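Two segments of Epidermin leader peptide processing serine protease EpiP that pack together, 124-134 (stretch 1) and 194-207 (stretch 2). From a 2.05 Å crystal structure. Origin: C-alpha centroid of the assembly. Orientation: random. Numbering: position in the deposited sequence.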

# COMPACT_ATOMS: atom_id res chain seq x y z
N THR A 124 4.16 -8.14 16.41
CA THR A 124 3.33 -7.80 15.25
C THR A 124 4.11 -7.91 13.93
O THR A 124 5.25 -7.47 13.83
N LYS A 125 3.46 -8.54 12.95
CA LYS A 125 4.00 -8.70 11.60
C LYS A 125 3.44 -7.66 10.69
O LYS A 125 2.22 -7.52 10.60
N ILE A 126 4.31 -6.94 9.99
CA ILE A 126 3.87 -5.96 9.04
C ILE A 126 3.92 -6.60 7.63
O ILE A 126 4.95 -7.13 7.22
N ALA A 127 2.79 -6.58 6.93
CA ALA A 127 2.74 -7.10 5.59
C ALA A 127 2.91 -5.92 4.67
O ALA A 127 2.38 -4.82 4.93
N ILE A 128 3.71 -6.11 3.65
CA ILE A 128 3.94 -5.06 2.65
C ILE A 128 3.55 -5.66 1.32
O ILE A 128 4.05 -6.70 0.93
N ILE A 129 2.63 -5.00 0.63
CA ILE A 129 2.19 -5.44 -0.67
C ILE A 129 2.88 -4.51 -1.66
O ILE A 129 2.56 -3.34 -1.73
N ASP A 130 3.86 -5.02 -2.41
CA ASP A 130 4.63 -4.14 -3.28
C ASP A 130 5.38 -4.94 -4.37
O ASP A 130 4.96 -6.05 -4.75
N THR A 131 6.50 -4.40 -4.85
CA THR A 131 7.21 -5.00 -5.97
C THR A 131 8.12 -6.19 -5.61
O THR A 131 8.61 -6.87 -6.50
N GLY A 132 8.30 -6.46 -4.33
CA GLY A 132 9.20 -7.51 -3.87
C GLY A 132 10.21 -6.84 -2.97
O GLY A 132 10.08 -5.64 -2.69
N VAL A 133 11.20 -7.59 -2.50
CA VAL A 133 12.22 -7.01 -1.63
C VAL A 133 13.56 -7.71 -1.84
O VAL A 133 13.62 -8.89 -2.22
N MET A 134 14.64 -6.96 -1.63
CA MET A 134 15.97 -7.54 -1.65
C MET A 134 16.11 -8.18 -0.25
O MET A 134 16.53 -7.52 0.68
N VAL A 194 11.04 2.58 11.18
CA VAL A 194 10.18 2.98 12.30
C VAL A 194 10.08 1.87 13.32
O VAL A 194 10.08 2.14 14.51
N ALA A 195 10.04 0.63 12.85
CA ALA A 195 9.86 -0.54 13.70
C ALA A 195 11.00 -1.53 13.47
O ALA A 195 10.80 -2.58 12.87
N PRO A 196 12.20 -1.21 13.99
CA PRO A 196 13.41 -1.99 13.73
C PRO A 196 13.51 -3.41 14.28
O PRO A 196 14.42 -4.14 13.88
N ASN A 197 12.60 -3.80 15.17
CA ASN A 197 12.60 -5.15 15.74
C ASN A 197 11.43 -6.02 15.28
O ASN A 197 11.32 -7.17 15.65
N ASN A 198 10.55 -5.47 14.46
CA ASN A 198 9.42 -6.21 13.91
C ASN A 198 9.77 -6.90 12.60
O ASN A 198 10.53 -6.37 11.78
N LYS A 199 9.20 -8.08 12.40
CA LYS A 199 9.39 -8.79 11.16
C LYS A 199 8.41 -8.23 10.15
O LYS A 199 7.30 -7.78 10.52
N PHE A 200 8.81 -8.22 8.88
CA PHE A 200 7.95 -7.80 7.81
C PHE A 200 7.83 -8.97 6.85
O PHE A 200 8.71 -9.85 6.77
N THR A 201 6.71 -8.99 6.16
CA THR A 201 6.40 -10.03 5.21
C THR A 201 6.10 -9.32 3.92
O THR A 201 5.25 -8.43 3.89
N MET A 202 6.78 -9.70 2.86
CA MET A 202 6.57 -9.06 1.57
C MET A 202 5.60 -9.90 0.76
O MET A 202 5.69 -11.12 0.76
N TYR A 203 4.65 -9.24 0.11
CA TYR A 203 3.74 -9.90 -0.81
C TYR A 203 3.96 -9.26 -2.16
O TYR A 203 3.58 -8.11 -2.38
N ARG A 204 4.60 -10.01 -3.05
CA ARG A 204 4.95 -9.48 -4.36
C ARG A 204 3.80 -9.55 -5.36
O ARG A 204 3.26 -10.61 -5.62
N VAL A 205 3.46 -8.38 -5.89
CA VAL A 205 2.39 -8.20 -6.86
C VAL A 205 2.88 -7.53 -8.15
O VAL A 205 2.07 -7.13 -8.96
N PHE A 206 4.19 -7.41 -8.32
CA PHE A 206 4.76 -6.89 -9.56
C PHE A 206 5.85 -7.80 -10.06
O PHE A 206 6.66 -8.31 -9.27
N GLY A 207 5.86 -8.01 -11.36
CA GLY A 207 6.94 -8.70 -12.03
C GLY A 207 7.85 -7.56 -12.47
O GLY A 207 8.36 -6.81 -11.65

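The apolar centre of this contact is built on two neighbouring parallel strands, 126-130 and 200-204, whose axes approach to 4.6 Å with 23° between their directions. In such a pair, side chains in register share a face of the sheet, so packing runs along each face rather than between opposed surfaces. One face carries Ile126, Ile128, Asp130, Phe200, Met202 and Arg204. Ile128 (chi1 m, chi2 t) is its hub: its CD1 lies 3.8 Å from CD1 of Phe200, and its CG2 lies 3.7 Å from CE of Met202. Met202 starts with chi1 t, but p values at chi2 and chi3 fold the chain back, bringing its end nearer to stretch 1; CE reaches 3.4 Å from O of Gly132, and SD stands 4.1 Å from CB of Asp130. With 95 Å² of its surface covered, it is the residue most extensively buried by the partner stretch.

Val133 (chi1 p), beyond the strand, points toward stretch 2 and closes this cluster. Its CG2 meets the edge of the Phe200 ring, near the ring plane, 4.0 Å from CZ, while its CG1 is 4.0 Å from CB of Met202. Phe200 itself adopts chi1 p. At the other end, Ile126 (m, t) extends CD1 to 4.2 Å from CB of Ala195.

The opposite face holds Ala127, Ile129, Thr201 and Tyr203. Tyr203 (chi1 m) places CE2 3.6 Å from CB of Ala127, an apolar contact. Ile129 (m, t) reaches Tyr203 through CG1, 4.2 Å from CB, and Val205 through CG2, 3.8 Å from CG1.

The backbone ladder fixes this register. N of Thr201 donates to O of Ile126 (2.8 Å), N of Ile128 to O of Thr201 (2.8 Å), and N of Tyr203 to O of Ile128 (2.7 Å). The ladder ends with N of Val205 bonded to O of Asp130 at 3.0 Å and 171°.

Past the strands, Phe206 (chi1 m) turns toward stretch 1, its CD2 3.4 Å from CG2 of Thr131 (chi1 p). Asp130, with chi1 between wells at -144°, directs OD1 to N of Thr131 (2.8 Å), bracing the turn out of the strand. Arg204 (t, t, p) lays CD 3.2 Å from O of Thr131 and 3.9 Å from CA of Gly132, where an ideal CB would come within 3.0 Å of that CD. Its NH1 donates to O of Phe206 (2.9 Å). Water 2 lies 2.7 Å from O of Thr131 and 2.8 Å from O of Gly207, linking the two stretches.

At the opposite polar end, Asn198 (chi1 m) points toward stretch 1, and its ND2 donates to O of Thr124 at 2.8 Å and 174°, nearly linear. Water 1 reinforces this link, donating to the same Thr124 O (2.7 Å) and accepting from N of Lys199 (2.8 Å). Lys125 and Lys199 form the partly exposed margin, with NZ of Lys125 4.3 Å from CB of Lys199.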

# COMPACT_ATOMS: atom_id res chain seq x y z
CB THR A 124 2.74 -6.39 15.37
OG1 THR A 124 1.78 -6.37 16.43
CG2 THR A 124 2.03 -5.99 14.08
CB LYS A 125 3.58 -10.04 11.01
CG LYS A 125 4.47 -11.20 11.26
CD LYS A 125 4.61 -11.57 12.70
CE LYS A 125 5.06 -13.04 12.78
NZ LYS A 125 6.10 -13.35 11.74
CB ILE A 126 4.76 -4.72 9.07
CG1 ILE A 126 4.84 -4.14 10.49
CG2 ILE A 126 4.24 -3.65 8.09
CD1 ILE A 126 5.88 -3.09 10.63
CB ALA A 127 1.41 -7.80 5.31
CB ILE A 128 5.42 -4.59 2.63
CG1 ILE A 128 5.85 -4.13 4.04
CG2 ILE A 128 5.61 -3.42 1.62
CD1 ILE A 128 7.35 -3.86 4.16
CB ILE A 129 0.66 -5.39 -0.76
CG1 ILE A 129 0.08 -6.32 0.31
CG2 ILE A 129 0.19 -5.78 -2.16
CD1 ILE A 129 -1.41 -6.27 0.43
CB ASP A 130 5.59 -3.30 -2.41
CG ASP A 130 5.78 -1.88 -2.93
OD1 ASP A 130 6.36 -1.69 -4.03
OD2 ASP A 130 5.34 -0.96 -2.22
CB THR A 131 8.02 -3.94 -6.78
OG1 THR A 131 9.10 -3.44 -6.01
CG2 THR A 131 7.13 -2.75 -7.20
CB VAL A 133 11.84 -7.15 -0.13
CG1 VAL A 133 11.83 -8.65 0.30
CG2 VAL A 133 12.81 -6.38 0.77
CB MET A 134 17.02 -6.47 -1.87
CG MET A 134 18.41 -7.05 -1.91
SD MET A 134 19.67 -5.82 -2.04
CE MET A 134 21.14 -6.89 -1.75
CB VAL A 194 8.75 3.42 11.81
CG1 VAL A 194 7.81 3.75 13.00
CG2 VAL A 194 8.88 4.61 10.89
CB ALA A 195 8.47 -1.21 13.38
CB PRO A 196 14.54 -1.13 14.32
CG PRO A 196 13.87 -0.23 15.28
CD PRO A 196 12.48 -0.03 14.82
CB ASN A 197 12.61 -5.06 17.27
CG ASN A 197 13.79 -4.25 17.81
OD1 ASN A 197 14.87 -4.21 17.22
ND2 ASN A 197 13.58 -3.59 18.95
CB ASN A 198 8.19 -5.30 13.66
CG ASN A 198 7.54 -4.82 14.95
OD1 ASN A 198 8.02 -3.90 15.60
ND2 ASN A 198 6.42 -5.45 15.32
CB LYS A 199 9.11 -10.29 11.31
CG LYS A 199 9.87 -11.00 12.42
CD LYS A 199 11.37 -10.87 12.25
CE LYS A 199 12.10 -11.55 13.40
NZ LYS A 199 13.58 -11.40 13.34
CB PHE A 200 8.44 -6.53 7.12
CG PHE A 200 9.63 -6.72 6.22
CD1 PHE A 200 9.46 -6.90 4.86
CD2 PHE A 200 10.92 -6.71 6.74
CE1 PHE A 200 10.54 -7.06 4.03
CE2 PHE A 200 12.01 -6.86 5.91
CZ PHE A 200 11.83 -7.05 4.56
CB THR A 201 5.17 -10.83 5.64
OG1 THR A 201 5.34 -11.30 6.98
CG2 THR A 201 4.97 -12.01 4.74
CB MET A 202 7.90 -8.89 0.84
CG MET A 202 7.82 -8.44 -0.64
SD MET A 202 7.05 -6.84 -0.91
CE MET A 202 8.08 -5.72 0.05
CB TYR A 203 2.30 -9.81 -0.34
CG TYR A 203 2.09 -10.61 0.94
CD1 TYR A 203 1.74 -11.95 0.88
CD2 TYR A 203 2.31 -10.04 2.19
CE1 TYR A 203 1.56 -12.69 2.05
CE2 TYR A 203 2.15 -10.77 3.34
CZ TYR A 203 1.78 -12.10 3.26
OH TYR A 203 1.59 -12.84 4.39
CB ARG A 204 6.19 -10.17 -4.93
CG ARG A 204 6.65 -9.56 -6.26
CD ARG A 204 8.04 -10.04 -6.67
NE ARG A 204 8.05 -11.43 -7.12
CZ ARG A 204 7.94 -11.83 -8.39
NH1 ARG A 204 7.76 -10.95 -9.36
NH2 ARG A 204 7.99 -13.12 -8.69
CB VAL A 205 1.21 -7.43 -6.22
CG1 VAL A 205 0.69 -8.23 -5.01
CG2 VAL A 205 1.62 -5.99 -5.80
CB PHE A 206 5.42 -5.53 -9.38
CG PHE A 206 4.47 -4.38 -9.22
CD1 PHE A 206 4.05 -3.66 -10.34
CD2 PHE A 206 4.06 -3.97 -7.96
CE1 PHE A 206 3.20 -2.57 -10.20
CE2 PHE A 206 3.21 -2.88 -7.82
CZ PHE A 206 2.78 -2.18 -8.94
O HOH W 1 7.36 -9.04 14.26
O HOH W 2 9.35 -6.34 -9.03